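Local coordinates for surface glycan binding protein B (Bacteroides ovatus, PDB 6E57) that binds mixed-linkage beta-glucan as a surface glycan-binding protein of a gut bacterium, probably holding the polysaccharide at the cell surface for uptake, at residues L222-A227 and Q292-N297; S278-G283 and T300-V305; H317-W322 and G411-L416; Y354-T359 and M379-N384. One frame throughout, in Å; residues are numbered along the deposited sequence.

Contact 1. Residues L222-A227 and Q292-N297; sequences LVISGA and QFLNDN
A parallel strand pairing sets Leu222 and Val223 beside Gln292 and Phe293 in an all-beta domain, probably immunoglobulin-like, that precedes the glycan-binding end of the chain. Val223 is gripped through both backbone polar atoms: Val223 N donates to Gln292 O (2.9 Å), and Val223 O accepts from Leu294 N (2.9 Å). The second bond is the straighter, at 168° about its hydrogen. Val223 and Phe293 lie alongside each other on one face of the sheet. Val223 CB is 3.5 Å from Phe293 CD2, and the two methyls reach along the CD2-CE2 bond of the ring, with Val223 CG1 3.7 Å from Phe293 CD2 and Val223 CG2 3.7 Å from Phe293 CE2. With an alanine here, both methyls go, and the phenyl ring would probably lose that packing and be freer to turn. Ile238 of strand 235-240 packs on Val223, and Met281 on Phe293. Past the pairing, Ile224 and Ser225 form a classic beta bulge opposite Ser239. On the other face, Leu222 holds CG anti to the backbone N (chi1 -179°), which carries Leu222 CD1 across to Gln292 CB at 3.7 Å and Leu294 CB at 4.0 Å.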
# COMPACT_ATOMS: atom_id res chain seq x y z
N LEU A 222 15.02 -2.34 2.90
CA LEU A 222 13.91 -2.61 1.99
C LEU A 222 13.28 -1.29 1.55
O LEU A 222 12.63 -0.61 2.33
CB LEU A 222 12.89 -3.50 2.70
CG LEU A 222 11.66 -3.89 1.88
CD1 LEU A 222 12.05 -4.81 0.73
CD2 LEU A 222 10.62 -4.56 2.76
N VAL A 223 13.50 -0.95 0.27
CA VAL A 223 12.85 0.18 -0.39
C VAL A 223 11.41 -0.21 -0.71
O VAL A 223 11.17 -1.23 -1.36
CB VAL A 223 13.63 0.59 -1.65
CG1 VAL A 223 12.88 1.62 -2.48
CG2 VAL A 223 15.03 1.07 -1.32
N ILE A 224 10.46 0.63 -0.28
CA ILE A 224 9.03 0.30 -0.29
C ILE A 224 8.26 1.18 -1.29
O ILE A 224 7.39 0.68 -2.00
CB ILE A 224 8.44 0.41 1.13
CG1 ILE A 224 9.11 -0.57 2.10
CG2 ILE A 224 6.94 0.24 1.11
CD1 ILE A 224 8.91 -0.23 3.56
N SER A 225 8.54 2.49 -1.31
CA SER A 225 7.76 3.41 -2.13
C SER A 225 8.61 4.60 -2.60
O SER A 225 9.58 4.98 -1.94
CB SER A 225 6.54 3.89 -1.40
OG SER A 225 6.86 4.96 -0.53
N GLY A 226 8.21 5.16 -3.74
CA GLY A 226 8.81 6.34 -4.33
C GLY A 226 9.87 6.00 -5.37
O GLY A 226 10.48 6.91 -5.92
N ALA A 227 10.06 4.71 -5.66
CA ALA A 227 11.18 4.24 -6.49
C ALA A 227 10.72 3.80 -7.89
O ALA A 227 11.53 3.31 -8.66
CB ALA A 227 11.89 3.12 -5.77
N GLN A 292 17.00 -4.51 -1.10
CA GLN A 292 15.77 -5.17 -1.51
C GLN A 292 14.73 -4.11 -1.87
O GLN A 292 14.77 -3.00 -1.36
CB GLN A 292 15.28 -6.09 -0.40
CG GLN A 292 16.19 -7.29 -0.14
CD GLN A 292 15.70 -8.19 0.96
OE1 GLN A 292 14.52 -8.20 1.32
NE2 GLN A 292 16.60 -8.97 1.52
N PHE A 293 13.80 -4.48 -2.76
CA PHE A 293 12.75 -3.59 -3.25
C PHE A 293 11.40 -4.32 -3.23
O PHE A 293 11.29 -5.44 -3.71
CB PHE A 293 13.07 -3.11 -4.67
CG PHE A 293 14.36 -2.33 -4.78
CD1 PHE A 293 15.56 -2.98 -4.98
CD2 PHE A 293 14.36 -0.95 -4.69
CE1 PHE A 293 16.75 -2.26 -5.08
CE2 PHE A 293 15.54 -0.23 -4.80
CZ PHE A 293 16.73 -0.89 -4.99
N LEU A 294 10.39 -3.65 -2.66
CA LEU A 294 9.03 -4.15 -2.55
C LEU A 294 8.14 -3.40 -3.54
O LEU A 294 8.24 -2.18 -3.63
CB LEU A 294 8.55 -3.94 -1.11
CG LEU A 294 7.22 -4.61 -0.75
CD1 LEU A 294 7.40 -6.10 -0.56
CD2 LEU A 294 6.64 -3.97 0.50
N ASN A 295 7.27 -4.11 -4.25
CA ASN A 295 6.47 -3.49 -5.32
C ASN A 295 4.98 -3.86 -5.16
O ASN A 295 4.16 -2.98 -4.88
CB ASN A 295 7.08 -3.79 -6.68
CG ASN A 295 8.29 -2.91 -6.94
OD1 ASN A 295 8.15 -1.76 -7.34
ND2 ASN A 295 9.48 -3.43 -6.67
N ASP A 296 4.63 -5.14 -5.35
CA ASP A 296 3.25 -5.59 -5.11
C ASP A 296 3.28 -6.77 -4.14
O ASP A 296 2.73 -7.84 -4.42
CB ASP A 296 2.54 -5.93 -6.43
CG ASP A 296 2.24 -4.71 -7.29
OD1 ASP A 296 1.95 -3.64 -6.72
OD2 ASP A 296 2.28 -4.84 -8.53
N ASN A 297 3.93 -6.55 -2.99
CA ASN A 297 4.22 -7.57 -1.98
C ASN A 297 5.15 -8.65 -2.57
O ASN A 297 5.19 -9.77 -2.08
CB ASN A 297 2.94 -8.15 -1.37
CG ASN A 297 2.15 -7.11 -0.60
OD1 ASN A 297 2.59 -6.65 0.46
ND2 ASN A 297 1.00 -6.72 -1.12

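Contact 2. Residues S278-G283 and T300-V305; sequences SYTMTG and TTEQTV
Met281 folds its terminal methyl over the neighbouring strand, where Met281 CE meets Gln303 CG at 3.7 Å and Val305 CG2 at 3.7 Å. The chain leaves with CG anti to the backbone N (chi1 168°) and bends only at its last torsion (chi3 58°), which turns the methyl back toward these two residues. Met281 and Gln303 run side by side in the same direction, whereas Val305 crosses at a slant and also touches Met281 CB. Beneath them lies an antiparallel ladder of two hydrogen-bonded pairs. Met281 and Gln303 exchange bonds, Met281 N to Gln303 O (2.7 Å) and Gln303 N to Met281 O (2.9 Å). Tyr279 and Val305 do the same, and there the bond from Val305 N to Tyr279 O (2.8 Å) is the straighter. Thr280 and Thr304 make the non-hydrogen-bonded pair between them and point to the opposite, exposed face. On that side the aliphatic part of Glu302 lies beside Thr282, with Glu302 CG 4.0 Å from Thr282 CG2, and Thr280 CG2 reaches the same carbon at 4.1 Å. The polar ends on the Met281 face turn elsewhere: Gln303 OE1 accepts from Asn295 ND2, and Tyr279 OH bonds to Ser275 O. Strand 277-285 is thus an inner strand of this domain, paired with 299-315 along one margin and with 246-251 along the other, while Trp236 of strand 235-240 and Phe293 of strand 292-294 pack against Met281.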
# COMPACT_ATOMS: atom_id res chain seq x y z
N SER A 278 13.00 3.39 -19.38
CA SER A 278 12.97 2.46 -18.24
C SER A 278 14.40 2.02 -17.88
O SER A 278 15.20 1.75 -18.77
CB SER A 278 12.11 1.27 -18.54
OG SER A 278 10.74 1.62 -18.50
N TYR A 279 14.68 1.91 -16.58
CA TYR A 279 16.01 1.54 -16.11
C TYR A 279 15.91 0.61 -14.90
O TYR A 279 14.94 0.65 -14.15
CB TYR A 279 16.81 2.80 -15.76
CG TYR A 279 17.11 3.68 -16.94
CD1 TYR A 279 18.19 3.43 -17.77
CD2 TYR A 279 16.30 4.77 -17.24
CE1 TYR A 279 18.46 4.23 -18.86
CE2 TYR A 279 16.56 5.58 -18.32
CZ TYR A 279 17.65 5.31 -19.14
OH TYR A 279 17.91 6.11 -20.22
N THR A 280 16.95 -0.22 -14.74
CA THR A 280 17.11 -1.08 -13.59
C THR A 280 17.84 -0.31 -12.49
O THR A 280 18.85 0.34 -12.75
CB THR A 280 17.90 -2.35 -13.97
OG1 THR A 280 17.17 -3.03 -14.99
CG2 THR A 280 18.12 -3.27 -12.80
N MET A 281 17.32 -0.40 -11.26
CA MET A 281 17.98 0.12 -10.06
C MET A 281 18.31 -1.06 -9.14
O MET A 281 17.47 -1.92 -8.91
CB MET A 281 17.11 1.13 -9.31
CG MET A 281 17.62 1.48 -7.91
SD MET A 281 16.92 3.00 -7.20
CE MET A 281 15.17 2.62 -7.24
N THR A 282 19.56 -1.08 -8.64
CA THR A 282 19.99 -1.96 -7.56
C THR A 282 20.63 -1.10 -6.47
O THR A 282 20.73 0.11 -6.62
CB THR A 282 20.97 -3.03 -8.07
OG1 THR A 282 22.12 -2.36 -8.57
CG2 THR A 282 20.37 -3.91 -9.15
N GLY A 283 21.07 -1.74 -5.38
CA GLY A 283 21.76 -1.07 -4.29
C GLY A 283 22.61 -2.03 -3.49
O GLY A 283 22.43 -3.24 -3.59
N THR A 300 12.34 -8.05 -4.65
CA THR A 300 13.38 -8.30 -5.65
C THR A 300 14.64 -7.54 -5.23
O THR A 300 14.60 -6.74 -4.29
CB THR A 300 12.89 -7.88 -7.04
OG1 THR A 300 12.58 -6.49 -6.99
CG2 THR A 300 11.68 -8.65 -7.51
N THR A 301 15.76 -7.80 -5.93
CA THR A 301 16.99 -7.02 -5.76
C THR A 301 17.16 -6.03 -6.92
O THR A 301 18.14 -5.30 -6.97
CB THR A 301 18.22 -7.94 -5.63
OG1 THR A 301 18.24 -8.83 -6.75
CG2 THR A 301 18.21 -8.74 -4.34
N GLU A 302 16.17 -6.01 -7.83
CA GLU A 302 16.14 -5.14 -9.00
C GLU A 302 14.80 -4.39 -9.03
O GLU A 302 13.76 -5.00 -8.86
CB GLU A 302 16.32 -5.96 -10.29
CG GLU A 302 17.70 -6.58 -10.42
CD GLU A 302 17.95 -7.35 -11.70
OE1 GLU A 302 17.12 -7.25 -12.64
OE2 GLU A 302 18.98 -8.06 -11.77
N GLN A 303 14.88 -3.07 -9.25
CA GLN A 303 13.73 -2.17 -9.32
C GLN A 303 13.68 -1.52 -10.71
O GLN A 303 14.70 -1.05 -11.21
CB GLN A 303 13.85 -1.10 -8.23
CG GLN A 303 12.81 0.01 -8.30
CD GLN A 303 11.46 -0.43 -7.80
OE1 GLN A 303 11.35 -1.23 -6.87
NE2 GLN A 303 10.42 0.11 -8.41
N THR A 304 12.48 -1.49 -11.31
CA THR A 304 12.27 -0.81 -12.58
C THR A 304 11.89 0.64 -12.29
O THR A 304 10.91 0.91 -11.58
CB THR A 304 11.22 -1.55 -13.43
OG1 THR A 304 11.77 -2.82 -13.77
CG2 THR A 304 10.86 -0.81 -14.70
N VAL A 305 12.69 1.57 -12.82
CA VAL A 305 12.53 3.01 -12.64
C VAL A 305 12.23 3.64 -14.00
O VAL A 305 13.00 3.45 -14.94
CB VAL A 305 13.79 3.65 -12.02
CG1 VAL A 305 13.59 5.13 -11.73
CG2 VAL A 305 14.25 2.92 -10.77

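Contact 3. Residues H317-W322 and G411-L416; sequences HHYVSW and GYYVDL. With BGC (beta-D-glucopyranose), chain E; PO4 (phosphate ion), chain K.
The ring of Tyr413 is wedged between His317 and Tyr319, one on each face. His317, with CG anti to the backbone N (chi1 -175°), lays its imidazole nearly flat on it in an offset stack, planes 15° and centroids 3.8 Å apart. On the opposite face Tyr319 turns an edge toward it, planes at 59°, bringing Tyr319 CD1 to 3.8 Å from Tyr413 CZ. Asp415 fixes the rotation of the imidazole: His317 ND1 donates to Asp415 OD1 (2.8 Å) on the syn side, ring and carboxylate nearly coplanar. Across the sheet the bump is Val320, whose CB sits over the face of the Tyr412 ring, 4.0 Å from its centroid. The backbones are tied by antiparallel bonds, including Val414 N to His318 O (2.9 Å). Tyr319 OH binds a phosphate ion, probably from the crystallisation liquor, at its O3 (2.7 Å). Trp322, part of the glycan-binding pocket, spreads its indole face under a glucose ring, whose O6 donates to Trp322 O (3.2 Å). Strand 412-419 lies between 317-321 and 349-356; Asp415 OD2 bonds to Ser355 of the latter and Tyr413 OH to Glu357 just beyond it, and Cys407 of strand 405-409 packs on Tyr412 and Val414.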
# COMPACT_ATOMS: atom_id res chain seq x y z
N HIS A 317 6.12 35.01 -10.83
CA HIS A 317 5.27 35.22 -9.66
C HIS A 317 4.06 36.07 -10.07
O HIS A 317 4.07 37.30 -9.91
CB HIS A 317 6.09 35.85 -8.52
CG HIS A 317 5.34 35.99 -7.24
ND1 HIS A 317 4.97 34.91 -6.47
CD2 HIS A 317 4.91 37.09 -6.58
CE1 HIS A 317 4.33 35.33 -5.40
NE2 HIS A 317 4.28 36.66 -5.44
N HIS A 318 3.02 35.40 -10.58
CA HIS A 318 1.90 36.03 -11.26
C HIS A 318 0.59 35.83 -10.48
O HIS A 318 0.09 34.71 -10.40
CB HIS A 318 1.78 35.48 -12.68
CG HIS A 318 0.72 36.15 -13.48
ND1 HIS A 318 0.98 37.27 -14.25
CD2 HIS A 318 -0.59 35.89 -13.63
CE1 HIS A 318 -0.13 37.66 -14.84
NE2 HIS A 318 -1.11 36.83 -14.47
N TYR A 319 0.03 36.92 -9.95
CA TYR A 319 -1.19 36.89 -9.16
C TYR A 319 -2.39 36.60 -10.07
O TYR A 319 -2.40 37.03 -11.23
CB TYR A 319 -1.42 38.21 -8.41
CG TYR A 319 -2.60 38.18 -7.48
CD1 TYR A 319 -2.61 37.35 -6.37
CD2 TYR A 319 -3.73 38.96 -7.71
CE1 TYR A 319 -3.70 37.30 -5.51
CE2 TYR A 319 -4.82 38.92 -6.86
CZ TYR A 319 -4.81 38.08 -5.75
OH TYR A 319 -5.88 38.02 -4.91
N VAL A 320 -3.38 35.88 -9.53
CA VAL A 320 -4.60 35.51 -10.23
C VAL A 320 -5.81 35.91 -9.38
O VAL A 320 -5.91 35.50 -8.22
CB VAL A 320 -4.63 34.00 -10.54
CG1 VAL A 320 -5.92 33.59 -11.23
CG2 VAL A 320 -3.42 33.56 -11.35
N SER A 321 -6.72 36.70 -9.96
CA SER A 321 -7.98 37.04 -9.31
C SER A 321 -9.05 37.39 -10.35
O SER A 321 -8.90 38.33 -11.11
CB SER A 321 -7.82 38.17 -8.33
OG SER A 321 -9.08 38.62 -7.88
N TRP A 322 -10.14 36.62 -10.33
CA TRP A 322 -11.26 36.82 -11.23
C TRP A 322 -12.13 38.00 -10.78
O TRP A 322 -13.15 38.28 -11.40
CB TRP A 322 -12.07 35.52 -11.37
CG TRP A 322 -12.39 34.81 -10.09
CD1 TRP A 322 -12.56 35.37 -8.86
CD2 TRP A 322 -12.62 33.40 -9.93
NE1 TRP A 322 -12.86 34.40 -7.94
CE2 TRP A 322 -12.91 33.18 -8.57
CE3 TRP A 322 -12.62 32.31 -10.80
CZ2 TRP A 322 -13.18 31.91 -8.06
CZ3 TRP A 322 -12.88 31.05 -10.30
CH2 TRP A 322 -13.16 30.86 -8.94
N GLY A 411 -6.75 34.63 -5.30
CA GLY A 411 -5.98 34.66 -4.06
C GLY A 411 -4.77 33.75 -4.07
O GLY A 411 -4.39 33.20 -3.02
N TYR A 412 -4.15 33.58 -5.25
CA TYR A 412 -2.94 32.78 -5.37
C TYR A 412 -2.06 33.33 -6.49
O TYR A 412 -2.49 34.17 -7.29
CB TYR A 412 -3.27 31.31 -5.61
CG TYR A 412 -3.75 30.98 -7.00
CD1 TYR A 412 -5.08 31.10 -7.35
CD2 TYR A 412 -2.86 30.54 -7.98
CE1 TYR A 412 -5.53 30.79 -8.62
CE2 TYR A 412 -3.29 30.23 -9.26
CZ TYR A 412 -4.63 30.35 -9.58
OH TYR A 412 -5.08 30.05 -10.84
N TYR A 413 -0.82 32.84 -6.53
CA TYR A 413 0.16 33.18 -7.54
C TYR A 413 0.58 31.90 -8.27
O TYR A 413 0.68 30.86 -7.64
CB TYR A 413 1.41 33.81 -6.92
CG TYR A 413 1.20 35.12 -6.21
CD1 TYR A 413 0.86 35.15 -4.86
CD2 TYR A 413 1.39 36.32 -6.86
CE1 TYR A 413 0.69 36.35 -4.19
CE2 TYR A 413 1.22 37.53 -6.21
CZ TYR A 413 0.87 37.55 -4.87
OH TYR A 413 0.70 38.74 -4.22
N VAL A 414 0.83 32.01 -9.58
CA VAL A 414 1.48 30.96 -10.35
C VAL A 414 2.98 31.27 -10.37
O VAL A 414 3.38 32.35 -10.81
CB VAL A 414 0.90 30.86 -11.77
CG1 VAL A 414 1.73 29.95 -12.66
CG2 VAL A 414 -0.56 30.42 -11.75
N ASP A 415 3.79 30.32 -9.88
CA ASP A 415 5.23 30.51 -9.69
C ASP A 415 6.05 29.69 -10.70
O ASP A 415 7.15 30.09 -11.06
CB ASP A 415 5.65 30.15 -8.26
CG ASP A 415 5.04 31.04 -7.19
OD1 ASP A 415 4.94 32.26 -7.42
OD2 ASP A 415 4.67 30.49 -6.12
N LEU A 416 5.52 28.54 -11.13
CA LEU A 416 6.20 27.67 -12.10
C LEU A 416 5.17 26.82 -12.86
O LEU A 416 4.14 26.43 -12.31
CB LEU A 416 7.19 26.78 -11.35
CG LEU A 416 8.28 26.12 -12.21
CD1 LEU A 416 9.32 27.14 -12.65
CD2 LEU A 416 8.94 24.98 -11.46
C2 BGC E . -16.45 33.05 -10.52
C3 BGC E . -17.10 33.50 -9.22
C4 BGC E . -16.55 34.85 -8.79
C5 BGC E . -16.72 35.84 -9.94
C6 BGC E . -16.23 37.24 -9.57
C1 BGC E . -16.53 34.14 -11.58
O2 BGC E . -17.11 31.86 -10.98
O3 BGC E . -16.84 32.55 -8.20
O4 BGC E . -17.22 35.28 -7.60
O5 BGC E . -16.01 35.37 -11.09
O6 BGC E . -16.28 38.07 -10.74
P PO4 K . -8.28 41.35 -5.58
O1 PO4 K . -9.60 41.33 -4.84
O2 PO4 K . -8.53 41.56 -7.05
O3 PO4 K . -7.55 40.04 -5.38
O4 PO4 K . -7.44 42.48 -5.04

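Contact 4. Residues Y354-T359 and M379-N384; sequences YSIEPT and MEFTEN
Tyr354 and Phe381 both carry CG between the backbone N and the carbonyl carbon (chi1 61° and 56°), and these turns let the two side chains slide past each other, running in opposite directions. They meet edge to face, planes at 65° and centroids 4.6 Å apart. The Tyr354 edge does the touching: Tyr354 CE2 stands over the Phe381 face toward its rim, 3.4 Å from Phe381 CD2. Met379 approaches the far end of the tyrosine, its chain bent at the last torsion to bring Met379 CE to 3.4 Å from Tyr354 OH. Ile356, two residues on, lays its CG2 at the edge of the phenyl ring, 3.8 Å from Phe381 CE2, and Ile356 CD1 touches Thr382 O. The contact lies at the C-terminal end of strand 349-356 in the glycan-binding domain; this strand pairs with 385-390, Tyr354 bonding to Gly385 through the backbone. Just past that pairing a side chain serves as acceptor, since Ile356 N donates to Asn384 OD1 (2.9 Å), with the donor tilted from the amide carbonyl plane. The same oxygen lies 3.4 Å from Ser355 CB. If Tyr354 gave way to an alanine, the face of Phe381 would probably lose the ring edge that covers it and Met379 CE its contact at the hydroxyl end, leaving a gap beside both. Met365 of strand 364-369 touches Tyr354, Phe381 and Met379, and Tyr412 packs on both aromatic rings.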
# COMPACT_ATOMS: atom_id res chain seq x y z
N TYR A 354 2.03 26.69 -7.27
CA TYR A 354 1.22 27.84 -6.87
C TYR A 354 1.54 28.20 -5.42
O TYR A 354 1.95 27.35 -4.64
CB TYR A 354 -0.27 27.53 -7.05
CG TYR A 354 -0.78 26.38 -6.21
CD1 TYR A 354 -0.71 25.07 -6.68
CD2 TYR A 354 -1.31 26.58 -4.95
CE1 TYR A 354 -1.15 24.00 -5.91
CE2 TYR A 354 -1.77 25.53 -4.18
CZ TYR A 354 -1.68 24.23 -4.66
OH TYR A 354 -2.13 23.20 -3.89
N SER A 355 1.37 29.48 -5.07
CA SER A 355 1.52 29.94 -3.70
C SER A 355 0.35 30.87 -3.35
O SER A 355 -0.24 31.50 -4.22
CB SER A 355 2.86 30.61 -3.48
OG SER A 355 3.03 31.72 -4.34
N ILE A 356 0.03 30.92 -2.05
CA ILE A 356 -1.08 31.71 -1.56
C ILE A 356 -0.66 33.18 -1.48
O ILE A 356 0.54 33.49 -1.41
CB ILE A 356 -1.59 31.19 -0.20
CG1 ILE A 356 -0.54 31.31 0.91
CG2 ILE A 356 -2.10 29.76 -0.33
CD1 ILE A 356 -1.11 31.17 2.30
N GLU A 357 -1.66 34.06 -1.53
CA GLU A 357 -1.55 35.43 -1.06
C GLU A 357 -2.12 35.48 0.35
O GLU A 357 -3.33 35.38 0.53
CB GLU A 357 -2.30 36.38 -1.99
CG GLU A 357 -2.34 37.82 -1.50
CD GLU A 357 -1.01 38.33 -0.97
OE1 GLU A 357 -0.06 38.42 -1.76
OE2 GLU A 357 -0.94 38.63 0.25
N PRO A 358 -1.28 35.59 1.41
CA PRO A 358 -1.78 35.60 2.79
C PRO A 358 -2.93 36.58 3.09
O PRO A 358 -3.82 36.24 3.86
CB PRO A 358 -0.52 35.98 3.59
CG PRO A 358 0.60 35.38 2.78
CD PRO A 358 0.19 35.62 1.34
N THR A 359 -2.91 37.77 2.48
CA THR A 359 -3.90 38.82 2.76
C THR A 359 -5.25 38.50 2.10
O THR A 359 -6.26 39.12 2.42
CB THR A 359 -3.42 40.20 2.29
OG1 THR A 359 -3.22 40.15 0.88
CG2 THR A 359 -2.15 40.64 2.98
N MET A 379 -10.36 23.82 -7.31
CA MET A 379 -9.78 23.38 -6.04
C MET A 379 -9.68 24.55 -5.06
O MET A 379 -9.19 25.61 -5.41
CB MET A 379 -8.38 22.79 -6.22
CG MET A 379 -7.72 22.44 -4.90
SD MET A 379 -6.02 21.87 -5.08
CE MET A 379 -5.18 23.40 -5.48
N GLU A 380 -10.12 24.30 -3.82
CA GLU A 380 -9.97 25.21 -2.69
C GLU A 380 -8.78 24.73 -1.84
O GLU A 380 -8.62 23.53 -1.62
CB GLU A 380 -11.26 25.24 -1.87
CG GLU A 380 -11.35 26.41 -0.90
CD GLU A 380 -12.72 26.63 -0.28
OE1 GLU A 380 -13.59 25.73 -0.43
OE2 GLU A 380 -12.92 27.69 0.34
N PHE A 381 -7.94 25.67 -1.39
CA PHE A 381 -6.73 25.34 -0.63
C PHE A 381 -6.40 26.46 0.36
O PHE A 381 -6.98 27.54 0.29
CB PHE A 381 -5.57 25.07 -1.58
CG PHE A 381 -5.26 26.19 -2.55
CD1 PHE A 381 -6.01 26.36 -3.70
CD2 PHE A 381 -4.21 27.06 -2.31
CE1 PHE A 381 -5.72 27.38 -4.59
CE2 PHE A 381 -3.91 28.08 -3.21
CZ PHE A 381 -4.67 28.23 -4.34
N THR A 382 -5.49 26.16 1.30
CA THR A 382 -5.01 27.14 2.29
C THR A 382 -3.48 27.29 2.27
O THR A 382 -2.97 28.28 2.78
CB THR A 382 -5.47 26.78 3.72
OG1 THR A 382 -4.98 25.47 4.03
CG2 THR A 382 -6.97 26.82 3.90
N GLU A 383 -2.77 26.31 1.69
CA GLU A 383 -1.30 26.28 1.70
C GLU A 383 -0.77 26.24 0.27
O GLU A 383 -1.51 25.90 -0.66
CB GLU A 383 -0.77 25.05 2.46
CG GLU A 383 -1.41 24.81 3.82
CD GLU A 383 -0.95 25.73 4.94
OE1 GLU A 383 -1.22 25.40 6.12
OE2 GLU A 383 -0.34 26.78 4.64
N ASN A 384 0.51 26.59 0.11
CA ASN A 384 1.25 26.45 -1.14
C ASN A 384 1.30 24.98 -1.54
O ASN A 384 1.25 24.10 -0.68
CB ASN A 384 2.70 26.95 -1.02
CG ASN A 384 2.81 28.41 -0.65
OD1 ASN A 384 1.82 29.13 -0.64
ND2 ASN A 384 4.02 28.85 -0.35

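How the contacts relate
The four contacts fall into two clusters. Contacts 1 and 2 have centres 10 Å apart and alternate along the chain; strands 292-294 and 299-315 are neighbours, linked by Phe293 with Thr300 and Asn295 with Gln303. Contacts 3 and 4 have centres 9 Å apart in the C-terminal domain, contact 4 nested inside the loop that contact 3 closes; they share the pairing of strands 412-419 and 349-356. Between the clusters the centres lie 33 to 40 Å apart, and the nearest atoms about 19 to 25 Å. The long strand 299-315 leaves contact 2, pairs with 412-419 and leads directly into 317-321, so it joins the preceding beta domain to the one where the glycan binds.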